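PDB 7LQX: glycosyl hydrolase BlGH5_18 from Bifidobacterium longum subsp. infantis, which probably hydrolyses beta-mannosidic linkages during N-glycan breakdown, as a glycoside hydrolase of family 5, subfamily 18. Local coordinates for residues P67-L72 and F115-L120; M228-S233 and P271-E276; V235-A240 and K435-V440; C313-D318 and G332-H337. One frame throughout, in Å; residues are numbered along the deposited sequence.

Contact 1. Residues P67-L72 and F115-L120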
# COMPACT_ATOMS: atom_id res chain seq x y z
N PRO A 67 -12.08 -8.83 1.06
CA PRO A 67 -10.78 -8.74 1.72
C PRO A 67 -9.87 -7.77 0.97
O PRO A 67 -10.13 -7.39 -0.18
CB PRO A 67 -10.24 -10.17 1.66
CG PRO A 67 -10.92 -10.77 0.47
CD PRO A 67 -12.28 -10.15 0.42
N VAL A 68 -8.79 -7.37 1.63
CA VAL A 68 -7.86 -6.37 1.10
C VAL A 68 -6.50 -7.01 0.85
O VAL A 68 -5.93 -7.66 1.74
CB VAL A 68 -7.78 -5.15 2.04
CG1 VAL A 68 -6.65 -4.20 1.65
CG2 VAL A 68 -9.11 -4.43 2.04
N TRP A 69 -5.98 -6.82 -0.36
CA TRP A 69 -4.86 -7.63 -0.86
C TRP A 69 -3.58 -7.43 -0.08
O TRP A 69 -2.92 -8.44 0.25
CB TRP A 69 -4.68 -7.32 -2.35
CG TRP A 69 -3.77 -8.22 -3.11
CD1 TRP A 69 -3.15 -9.36 -2.67
CD2 TRP A 69 -3.36 -8.03 -4.46
NE1 TRP A 69 -2.39 -9.90 -3.69
CE2 TRP A 69 -2.50 -9.10 -4.79
CE3 TRP A 69 -3.65 -7.07 -5.44
CZ2 TRP A 69 -1.94 -9.23 -6.06
CZ3 TRP A 69 -3.09 -7.21 -6.69
CH2 TRP A 69 -2.24 -8.28 -6.99
N PRO A 70 -3.15 -6.21 0.24
CA PRO A 70 -1.91 -6.05 1.03
C PRO A 70 -1.96 -6.70 2.39
O PRO A 70 -0.90 -6.89 3.00
CB PRO A 70 -1.71 -4.53 1.12
CG PRO A 70 -2.97 -3.91 0.59
CD PRO A 70 -3.64 -4.92 -0.30
N TYR A 71 -3.15 -7.02 2.92
CA TYR A 71 -3.22 -7.72 4.20
C TYR A 71 -3.21 -9.24 4.00
O TYR A 71 -2.67 -9.96 4.85
CB TYR A 71 -4.47 -7.33 5.01
CG TYR A 71 -4.76 -5.84 5.05
CD1 TYR A 71 -3.74 -4.89 4.94
CD2 TYR A 71 -6.05 -5.38 5.17
CE1 TYR A 71 -4.03 -3.54 4.94
CE2 TYR A 71 -6.35 -4.04 5.17
CZ TYR A 71 -5.34 -3.12 5.06
OH TYR A 71 -5.66 -1.79 5.06
N LEU A 72 -3.77 -9.71 2.88
CA LEU A 72 -3.77 -11.13 2.58
C LEU A 72 -2.39 -11.62 2.14
O LEU A 72 -2.01 -12.75 2.44
CB LEU A 72 -4.75 -11.44 1.44
CG LEU A 72 -6.25 -11.45 1.71
CD1 LEU A 72 -6.98 -11.60 0.38
CD2 LEU A 72 -6.61 -12.57 2.65
N PHE A 115 -5.38 -0.42 -3.35
CA PHE A 115 -4.71 -1.17 -2.28
C PHE A 115 -3.82 -2.20 -2.95
O PHE A 115 -4.27 -3.31 -3.26
CB PHE A 115 -5.74 -1.86 -1.38
CG PHE A 115 -6.61 -0.91 -0.62
CD1 PHE A 115 -6.20 -0.42 0.60
CD2 PHE A 115 -7.83 -0.50 -1.12
CE1 PHE A 115 -6.98 0.46 1.30
CE2 PHE A 115 -8.62 0.38 -0.42
CZ PHE A 115 -8.19 0.87 0.79
N LEU A 116 -2.57 -1.85 -3.20
CA LEU A 116 -1.63 -2.79 -3.77
C LEU A 116 -0.60 -3.21 -2.73
O LEU A 116 -0.13 -2.37 -1.96
CB LEU A 116 -0.88 -2.20 -4.96
CG LEU A 116 -1.70 -2.12 -6.24
CD1 LEU A 116 -0.78 -1.68 -7.38
CD2 LEU A 116 -2.38 -3.42 -6.61
N PRO A 117 -0.21 -4.48 -2.71
CA PRO A 117 0.94 -4.87 -1.88
C PRO A 117 2.21 -4.14 -2.31
O PRO A 117 2.38 -3.76 -3.47
CB PRO A 117 1.07 -6.37 -2.14
CG PRO A 117 -0.28 -6.80 -2.68
CD PRO A 117 -0.76 -5.62 -3.46
N SER A 118 3.12 -3.97 -1.35
CA SER A 118 4.35 -3.22 -1.58
C SER A 118 5.24 -3.87 -2.63
O SER A 118 6.09 -3.19 -3.22
CB SER A 118 5.11 -3.03 -0.27
OG SER A 118 5.41 -4.27 0.35
N TRP A 119 5.04 -5.16 -2.90
CA TRP A 119 5.84 -5.88 -3.89
C TRP A 119 5.36 -5.65 -5.31
O TRP A 119 5.91 -6.27 -6.23
CB TRP A 119 5.89 -7.37 -3.56
CG TRP A 119 4.57 -8.08 -3.36
CD1 TRP A 119 3.87 -8.20 -2.19
CD2 TRP A 119 3.84 -8.84 -4.34
NE1 TRP A 119 2.75 -8.97 -2.39
CE2 TRP A 119 2.70 -9.35 -3.70
CE3 TRP A 119 4.03 -9.11 -5.69
CZ2 TRP A 119 1.75 -10.13 -4.38
CZ3 TRP A 119 3.09 -9.88 -6.36
CH2 TRP A 119 1.98 -10.38 -5.70
N LEU A 120 4.37 -4.78 -5.52
CA LEU A 120 3.93 -4.40 -6.86
C LEU A 120 4.02 -2.91 -7.13
O LEU A 120 3.55 -2.47 -8.18
CB LEU A 120 2.49 -4.87 -7.09
CG LEU A 120 2.34 -6.38 -7.29
CD1 LEU A 120 0.87 -6.78 -7.32
CD2 LEU A 120 3.04 -6.83 -8.57

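Contact 2. Residues M228-S233 and P271-E276. With EDO (1,2-ethanediol), chain D.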
# COMPACT_ATOMS: atom_id res chain seq x y z
N MSE A 228 -20.92 -16.36 -14.80
CA MSE A 228 -22.00 -15.40 -15.00
C MSE A 228 -21.38 -14.08 -15.43
O MSE A 228 -20.28 -13.74 -15.00
CB MSE A 228 -22.76 -15.15 -13.70
CG MSE A 228 -23.36 -16.37 -13.08
SE MSE A 228 -24.60 -15.97 -11.64
CE MSE A 228 -23.35 -15.64 -10.25
N THR A 229 -22.12 -13.30 -16.20
CA THR A 229 -21.69 -11.94 -16.48
C THR A 229 -21.93 -11.10 -15.23
O THR A 229 -23.03 -11.12 -14.67
CB THR A 229 -22.52 -11.35 -17.61
OG1 THR A 229 -22.38 -12.18 -18.77
CG2 THR A 229 -22.07 -9.93 -17.92
N THR A 230 -20.92 -10.35 -14.81
CA THR A 230 -21.11 -9.38 -13.74
C THR A 230 -21.22 -7.99 -14.35
O THR A 230 -20.48 -7.66 -15.28
CB THR A 230 -19.96 -9.42 -12.73
OG1 THR A 230 -18.75 -9.04 -13.37
CG2 THR A 230 -19.80 -10.81 -12.13
N ILE A 231 -22.15 -7.20 -13.83
CA ILE A 231 -22.38 -5.83 -14.26
C ILE A 231 -22.34 -4.94 -13.03
O ILE A 231 -22.89 -5.30 -11.99
CB ILE A 231 -23.73 -5.69 -15.00
CG1 ILE A 231 -23.65 -6.48 -16.31
CG2 ILE A 231 -24.07 -4.23 -15.24
CD1 ILE A 231 -24.93 -6.56 -17.05
N HIS A 232 -21.70 -3.78 -13.16
CA HIS A 232 -21.68 -2.77 -12.11
C HIS A 232 -22.26 -1.52 -12.76
O HIS A 232 -21.60 -0.89 -13.60
CB HIS A 232 -20.27 -2.48 -11.61
CG HIS A 232 -19.64 -3.62 -10.88
ND1 HIS A 232 -18.39 -3.51 -10.31
CD2 HIS A 232 -20.06 -4.88 -10.64
CE1 HIS A 232 -18.08 -4.66 -9.73
NE2 HIS A 232 -19.06 -5.51 -9.93
N SER A 233 -23.49 -1.16 -12.38
CA SER A 233 -24.24 -0.11 -13.06
C SER A 233 -24.21 1.18 -12.24
O SER A 233 -24.81 1.24 -11.16
CB SER A 233 -25.68 -0.57 -13.30
OG SER A 233 -26.40 0.43 -13.98
N PRO A 271 -26.42 -16.58 -16.98
CA PRO A 271 -26.96 -15.62 -16.02
C PRO A 271 -26.22 -14.29 -16.07
O PRO A 271 -25.01 -14.24 -16.28
CB PRO A 271 -26.76 -16.31 -14.66
CG PRO A 271 -26.53 -17.77 -14.98
CD PRO A 271 -25.81 -17.74 -16.31
N VAL A 272 -26.98 -13.22 -15.85
CA VAL A 272 -26.45 -11.88 -15.68
C VAL A 272 -26.63 -11.49 -14.22
O VAL A 272 -27.76 -11.42 -13.72
CB VAL A 272 -27.16 -10.87 -16.59
CG1 VAL A 272 -26.63 -9.47 -16.33
CG2 VAL A 272 -26.99 -11.24 -18.05
N TRP A 273 -25.53 -11.20 -13.53
CA TRP A 273 -25.57 -10.75 -12.14
C TRP A 273 -25.34 -9.24 -12.13
O TRP A 273 -24.26 -8.77 -12.49
CB TRP A 273 -24.49 -11.47 -11.34
CG TRP A 273 -24.50 -11.14 -9.87
CD1 TRP A 273 -25.44 -10.41 -9.21
CD2 TRP A 273 -23.54 -11.55 -8.89
NE1 TRP A 273 -25.12 -10.31 -7.88
CE2 TRP A 273 -23.97 -11.02 -7.65
CE3 TRP A 273 -22.38 -12.31 -8.93
CZ2 TRP A 273 -23.25 -11.22 -6.47
CZ3 TRP A 273 -21.68 -12.52 -7.77
CH2 TRP A 273 -22.12 -11.97 -6.55
N LEU A 274 -26.38 -8.49 -11.76
CA LEU A 274 -26.24 -7.07 -11.44
C LEU A 274 -25.54 -7.03 -10.08
O LEU A 274 -26.16 -6.92 -9.02
CB LEU A 274 -27.60 -6.42 -11.40
CG LEU A 274 -27.62 -4.90 -11.30
CD1 LEU A 274 -26.71 -4.23 -12.31
CD2 LEU A 274 -29.06 -4.43 -11.47
N GLN A 275 -24.21 -7.17 -10.14
CA GLN A 275 -23.39 -7.37 -8.95
C GLN A 275 -23.15 -6.08 -8.19
O GLN A 275 -22.87 -6.14 -6.99
CB GLN A 275 -22.07 -8.03 -9.39
CG GLN A 275 -21.16 -8.45 -8.26
CD GLN A 275 -19.84 -9.03 -8.74
OE1 GLN A 275 -19.49 -10.18 -8.43
NE2 GLN A 275 -19.10 -8.25 -9.48
N GLU A 276 -23.28 -4.93 -8.85
CA GLU A 276 -23.39 -3.66 -8.16
C GLU A 276 -24.42 -2.79 -8.84
O GLU A 276 -24.41 -2.64 -10.07
CB GLU A 276 -22.09 -2.85 -8.19
CG GLU A 276 -20.95 -3.47 -7.46
CD GLU A 276 -19.69 -2.66 -7.52
OE1 GLU A 276 -19.69 -1.53 -8.06
OE2 GLU A 276 -18.66 -3.20 -7.05
C1 EDO D . -17.39 -0.37 -6.14
O1 EDO D . -16.90 -1.30 -7.11
C2 EDO D . -16.28 -0.10 -5.13
O2 EDO D . -15.14 0.41 -5.83

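Contact 3. Residues V235-A240 and K435-V440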
# COMPACT_ATOMS: atom_id res chain seq x y z
N VAL A 235 -24.80 5.32 -12.66
CA VAL A 235 -25.35 6.38 -13.51
C VAL A 235 -24.60 7.69 -13.42
O VAL A 235 -24.94 8.63 -14.15
CB VAL A 235 -26.86 6.57 -13.28
CG1 VAL A 235 -27.63 5.33 -13.72
CG2 VAL A 235 -27.17 6.92 -11.82
N PHE A 236 -23.57 7.79 -12.57
CA PHE A 236 -22.67 8.93 -12.63
C PHE A 236 -21.71 8.88 -13.82
O PHE A 236 -20.87 9.77 -13.97
CB PHE A 236 -21.87 9.10 -11.32
CG PHE A 236 -21.05 7.91 -10.92
CD1 PHE A 236 -20.06 7.39 -11.75
CD2 PHE A 236 -21.23 7.32 -9.68
CE1 PHE A 236 -19.30 6.31 -11.35
CE2 PHE A 236 -20.46 6.25 -9.28
CZ PHE A 236 -19.50 5.75 -10.10
N ASN A 237 -21.83 7.86 -14.67
CA ASN A 237 -20.96 7.70 -15.82
C ASN A 237 -21.35 8.56 -17.01
O ASN A 237 -20.90 8.28 -18.13
CB ASN A 237 -20.96 6.23 -16.25
CG ASN A 237 -22.30 5.77 -16.81
OD1 ASN A 237 -23.26 6.54 -16.91
ND2 ASN A 237 -22.37 4.51 -17.20
N GLY A 238 -22.17 9.58 -16.81
CA GLY A 238 -22.65 10.42 -17.87
C GLY A 238 -24.12 10.24 -18.17
O GLY A 238 -24.72 11.09 -18.83
N THR A 239 -24.72 9.15 -17.69
CA THR A 239 -26.12 8.90 -17.99
C THR A 239 -27.02 9.90 -17.28
O THR A 239 -27.86 10.55 -17.90
CB THR A 239 -26.49 7.47 -17.62
OG1 THR A 239 -25.66 6.56 -18.35
CG2 THR A 239 -27.92 7.19 -17.96
N ALA A 240 -26.85 10.05 -15.96
CA ALA A 240 -27.66 11.04 -15.25
C ALA A 240 -27.35 12.45 -15.74
O ALA A 240 -28.26 13.27 -15.90
CB ALA A 240 -27.42 10.93 -13.75
N LYS A 435 -20.81 10.57 -26.09
CA LYS A 435 -20.45 11.95 -25.79
C LYS A 435 -20.62 12.31 -24.31
O LYS A 435 -19.93 13.21 -23.83
CB LYS A 435 -21.27 12.91 -26.66
CG LYS A 435 -22.76 12.69 -26.59
CD LYS A 435 -23.49 13.75 -27.40
CE LYS A 435 -24.94 13.38 -27.63
NZ LYS A 435 -25.05 12.27 -28.62
N TYR A 436 -21.51 11.64 -23.58
CA TYR A 436 -21.71 11.97 -22.18
C TYR A 436 -20.79 11.17 -21.25
O TYR A 436 -20.54 11.60 -20.12
CB TYR A 436 -23.15 11.72 -21.76
CG TYR A 436 -24.18 12.48 -22.58
CD1 TYR A 436 -23.99 13.82 -22.90
CD2 TYR A 436 -25.33 11.85 -23.03
CE1 TYR A 436 -24.94 14.51 -23.65
CE2 TYR A 436 -26.27 12.53 -23.78
CZ TYR A 436 -26.07 13.86 -24.09
OH TYR A 436 -27.03 14.51 -24.84
N TYR A 437 -20.32 10.01 -21.69
CA TYR A 437 -19.35 9.25 -20.91
C TYR A 437 -18.02 9.97 -20.90
O TYR A 437 -17.40 10.14 -19.84
CB TYR A 437 -19.18 7.91 -21.60
CG TYR A 437 -18.43 6.83 -20.89
CD1 TYR A 437 -18.92 6.25 -19.73
CD2 TYR A 437 -17.26 6.31 -21.43
CE1 TYR A 437 -18.25 5.22 -19.11
CE2 TYR A 437 -16.59 5.27 -20.83
CZ TYR A 437 -17.09 4.73 -19.67
OH TYR A 437 -16.43 3.68 -19.08
N THR A 438 -17.57 10.39 -22.08
CA THR A 438 -16.27 11.03 -22.22
C THR A 438 -16.26 12.40 -21.57
O THR A 438 -15.22 12.83 -21.05
CB THR A 438 -15.96 11.15 -23.71
OG1 THR A 438 -16.97 11.93 -24.36
CG2 THR A 438 -15.94 9.77 -24.36
N ALA A 439 -17.40 13.10 -21.57
CA ALA A 439 -17.48 14.38 -20.88
C ALA A 439 -17.27 14.21 -19.38
O ALA A 439 -16.82 15.15 -18.72
CB ALA A 439 -18.84 15.03 -21.16
N VAL A 440 -17.59 13.04 -18.84
CA VAL A 440 -17.36 12.77 -17.43
C VAL A 440 -15.87 12.71 -17.14
O VAL A 440 -15.37 13.42 -16.26
CB VAL A 440 -18.06 11.48 -16.98
CG1 VAL A 440 -17.51 11.02 -15.63
CG2 VAL A 440 -19.55 11.70 -16.89

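Contact 4. Residues C313-D318 and G332-H337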
# COMPACT_ATOMS: atom_id res chain seq x y z
N CYS A 313 -24.44 0.10 -1.30
CA CYS A 313 -23.80 -0.91 -0.47
C CYS A 313 -24.63 -1.09 0.81
O CYS A 313 -25.65 -0.42 1.00
CB CYS A 313 -22.38 -0.49 -0.10
SG CYS A 313 -22.22 1.19 0.52
N SER A 314 -24.20 -1.98 1.69
CA SER A 314 -25.00 -2.25 2.88
C SER A 314 -25.02 -1.05 3.81
O SER A 314 -26.09 -0.64 4.27
CB SER A 314 -24.49 -3.50 3.60
OG SER A 314 -23.20 -3.31 4.14
N HIS A 315 -23.85 -0.48 4.11
CA HIS A 315 -23.70 0.52 5.17
C HIS A 315 -22.96 1.75 4.67
O HIS A 315 -21.94 1.64 3.98
CB HIS A 315 -22.94 -0.10 6.36
CG HIS A 315 -23.72 -1.14 7.10
ND1 HIS A 315 -23.92 -2.42 6.63
CD2 HIS A 315 -24.37 -1.07 8.29
CE1 HIS A 315 -24.64 -3.10 7.49
NE2 HIS A 315 -24.94 -2.30 8.50
N ASP A 316 -23.47 2.92 5.04
CA ASP A 316 -22.78 4.18 4.76
C ASP A 316 -21.34 4.11 5.26
O ASP A 316 -21.02 3.38 6.20
CB ASP A 316 -23.49 5.34 5.48
CG ASP A 316 -24.73 5.83 4.75
OD1 ASP A 316 -25.03 5.34 3.64
OD2 ASP A 316 -25.41 6.71 5.31
N VAL A 317 -20.46 4.86 4.60
CA VAL A 317 -19.07 4.95 5.04
C VAL A 317 -18.97 5.99 6.14
O VAL A 317 -19.44 7.12 5.99
CB VAL A 317 -18.15 5.32 3.87
CG1 VAL A 317 -16.69 5.33 4.33
CG2 VAL A 317 -18.35 4.38 2.71
N ASP A 318 -18.35 5.61 7.25
CA ASP A 318 -18.19 6.50 8.40
C ASP A 318 -17.75 7.90 7.97
O ASP A 318 -16.79 8.07 7.22
CB ASP A 318 -17.13 5.88 9.32
CG ASP A 318 -17.22 6.40 10.73
OD1 ASP A 318 -17.08 7.63 10.92
OD2 ASP A 318 -17.43 5.58 11.64
N GLY A 332 -25.05 3.69 1.36
CA GLY A 332 -25.59 2.58 2.11
C GLY A 332 -27.11 2.50 2.09
O GLY A 332 -27.83 3.47 1.83
N LEU A 333 -27.58 1.29 2.41
CA LEU A 333 -28.98 1.06 2.77
C LEU A 333 -29.22 1.34 4.24
O LEU A 333 -30.36 1.62 4.64
CB LEU A 333 -29.35 -0.39 2.46
CG LEU A 333 -29.20 -0.85 1.01
CD1 LEU A 333 -29.64 -2.31 0.93
CD2 LEU A 333 -30.00 0.02 0.08
N PHE A 334 -28.18 1.23 5.06
CA PHE A 334 -28.18 1.60 6.47
C PHE A 334 -27.23 2.78 6.63
O PHE A 334 -26.23 2.88 5.92
CB PHE A 334 -27.66 0.46 7.34
CG PHE A 334 -28.51 -0.76 7.32
CD1 PHE A 334 -29.57 -0.90 8.19
CD2 PHE A 334 -28.26 -1.78 6.42
CE1 PHE A 334 -30.36 -2.03 8.17
CE2 PHE A 334 -29.05 -2.91 6.38
CZ PHE A 334 -30.11 -3.04 7.26
N ASP A 335 -27.55 3.67 7.57
CA ASP A 335 -26.69 4.81 7.84
C ASP A 335 -25.49 4.37 8.68
O ASP A 335 -25.34 3.21 9.05
CB ASP A 335 -27.49 5.98 8.41
CG ASP A 335 -28.07 5.71 9.77
OD1 ASP A 335 -27.49 4.91 10.55
OD2 ASP A 335 -29.11 6.32 10.08
N GLU A 336 -24.61 5.33 8.97
CA GLU A 336 -23.36 5.02 9.67
C GLU A 336 -23.56 4.68 11.13
O GLU A 336 -22.59 4.35 11.82
CB GLU A 336 -22.37 6.19 9.54
CG GLU A 336 -22.74 7.43 10.35
CD GLU A 336 -21.63 8.46 10.39
OE1 GLU A 336 -20.45 8.06 10.29
OE2 GLU A 336 -21.91 9.67 10.54
N HIS A 337 -24.79 4.76 11.64
CA HIS A 337 -25.11 4.27 12.98
C HIS A 337 -25.92 2.99 12.94
O HIS A 337 -26.39 2.53 13.99
CB HIS A 337 -25.81 5.38 13.77
CG HIS A 337 -24.97 6.61 13.92
ND1 HIS A 337 -23.91 6.68 14.79
CD2 HIS A 337 -25.03 7.81 13.29
CE1 HIS A 337 -23.35 7.88 14.70
NE2 HIS A 337 -24.02 8.58 13.80
O HOH W 1 -24.44 7.71 7.52
O HOH W 2 -19.88 3.90 11.03

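Contact 1. Residues P67-L72 and F115-L120
Trp69 reaches across to lay its indole against the 115-120 segment, and Pro117 lies against one of its faces. Pro117 CG stands 3.6 Å from the centroid of the five-membered ring of Trp69, only 3° off the normal, a CH-pi contact squarely over the face. With CG anti to the backbone N (chi1 -169°), the indole is carried away from its own helix and out over the proline. Its six-membered ring is gripped further on, where Leu120 CD1 comes to 3.5 Å from Trp69 CH2 and Leu116 CD2 lies 3.9 Å from Trp69 CZ3. The six-membered ring of Trp119 meets that of Trp69 obliquely, planes 88° apart. No hydrogen bond joins the two segments; both indole N-H groups turn instead to Gln73, that of Trp69 to its side chain and that of Trp119 to its backbone oxygen. The contact thus illustrates how neighbouring beta-alpha loops of a TIM barrel can be zipped together by apolar groups: segment 67-72 comes after strand 62-65, whereas the loop residues 115-120 come after strand 100-104 and a short hairpin. The looser side is that of Pro70 and Leu116, both partly exposed. Pro70 CB keeps 4.0 Å from Pro117 CA, and Val68 offers a single methyl, CG1, 3.9 Å from Phe115 CB; the one close approach there is Pro70 CD to Phe115 O, 3.4 Å. Val68 is also the N-cap of helix 69-72, its oxygen accepting from both Tyr71 N and Leu72 N. On this flank a second subunit closes in, its Ser118 packing on Phe115 and its Leu41 on Tyr71.

Contact 2. Residues M228-S233 and P271-E276
His232 is held from two directions by consecutive residues of the neighbouring strand. At the ring edge, Gln275 NE2 donates to His232 NE2 over 2.8 Å, lying within 9° of the imidazole plane. Over one face, Glu276 stacks its carboxylate with the planes 14° apart, and its CG sits 3.5 Å from the ring centroid in a CH-pi contact. The far end of Glu276 accepts a 2.6 Å hydrogen bond at OE2 from O1 of a 1,2-ethanediol, probably from the crystallisation liquor. An alanine in place of His232 would remove the ring, so Gln275 NE2 would probably lose its acceptor and the Glu276 carboxylate the ring face it stacks on. In the next shell, Glu163 binds His232 ND1, Thr159 holds Gln275 OE1, and Arg64 and Trp234 grip the two oxygens of Glu276. The backbone sets this geometry: the strands run parallel, with Trp273 N bonded to Thr229 O at 2.7 Å, until the register skips Gln275 and His232 pairs with Glu276. On the reverse face, Ile231 and Val272 pack against helix 248-264, through Leu257 and Ser261. These are the sixth and seventh strands of a (beta/alpha)8 barrel, and Glu276 stands near the end of the seventh, where glycosidases of clan GH-A carry their nucleophile, consistent with an active-site place here.

Contact 3. Residues V235-A240 and K435-V440
Tyr436 O lies 3.3 Å from Gly238 CA in a CA-H...O contact. There is no room for a side chain at this point: a beta carbon on Gly238 would run into that same oxygen, and the positive phi of 110° suits glycine as well. The CB of Tyr436 meets Gly238 O at 3.4 Å, but its ring leads off to pack edge-to-face against Tyr243. Next, Tyr437 CA lies 3.3 Å from Asn237 O in a second CA-H...O contact. CG of Tyr437 stands anti to the backbone N (chi1 -169°), which swings the ring alongside Asn237: the same oxygen lies at the ring edge, near CD1, and Asn237 CB is 4.0 Å from that carbon. The phenol OH then binds Asp207, which also receives Asn237 ND2. Val440, the last modelled residue, closes the contact by pushing its CG2 methyl to 3.4 Å from Gly238 N. Across this seam no conventional hydrogen bond forms. Asn237 OD1 works within its own segment, accepting from Thr239 N and from Thr239 OG1, the hydroxyl bond lying in the carbonyl plane on a lone pair. That is an Asx turn, here leading into helix 239-243 where the loop after barrel strand 229-233 meets the weakly bonded last modelled helix, 435-439.

Contact 4. Residues C313-D318 and G332-H337
The long loop that leaves the eighth barrel strand, 306-312, folds back on itself here, Cys313 to Asp318 lying against Gly332 to Glu336 before helix 342-354 begins. A cis peptide bond precedes Cys313 as the chain leaves the strand. Ser314 O accepts from Phe334 N at 2.9 Å, and Asp316 N returns a bond to Phe334 O, so the backbones bridge once, around His315 and Phe334. Their rings form an offset stack, planes 19° apart, with Phe334 CD2 above the rim of the imidazole. The serine hydroxyl holds that imidazole from its edge, Ser314 OG lying 2.7 Å from His315 ND1. Asp316 provides the polar clasp: with CG beside its backbone N (chi1 -80°), it points OD1 at Gly332 N, 2.8 Å away and nearly along the C-O direction, while Lys341 forms a salt bridge with the same oxygen. Exchanging Asp316 for an alanine would take this carboxylate away, and is likely to leave Gly332 N without its acceptor and Lys341 without its counter-charge. Gly332 fits because a beta carbon would clash with Asp316 N. Further out, Asp318 and Glu336 approach as like charges, their repulsion probably eased by the Arg320 salt bridge to Asp318 and the hydrogen bond from Ser319 N to Glu336 OE1. Between the segments one water donates to Asp316 OD2 at 2.6 Å and accepts from Glu336 N at 2.8 Å.

How the contacts relate
Contact 2 lies deepest, about 5 Å from the centre of the chain, and is the one built on paired barrel strands; the other three join loops or short helices some 18 to 21 Å out. Chemistry follows place. Strand pairing and a polar cluster mark contact 2, apolar ring packing contact 1, and backbone bonds with a carboxylate clasp contact 4, whereas contact 3 relies on close shape and CA-H...O approaches. Contacts 2 and 3 adjoin in sequence, since strand 229-233 runs on into the loop of 235-240. Contacts 1 and 4 are buried as well, and both come within reach of the second subunit; contact 3, partly buried, ends at an exposed residue.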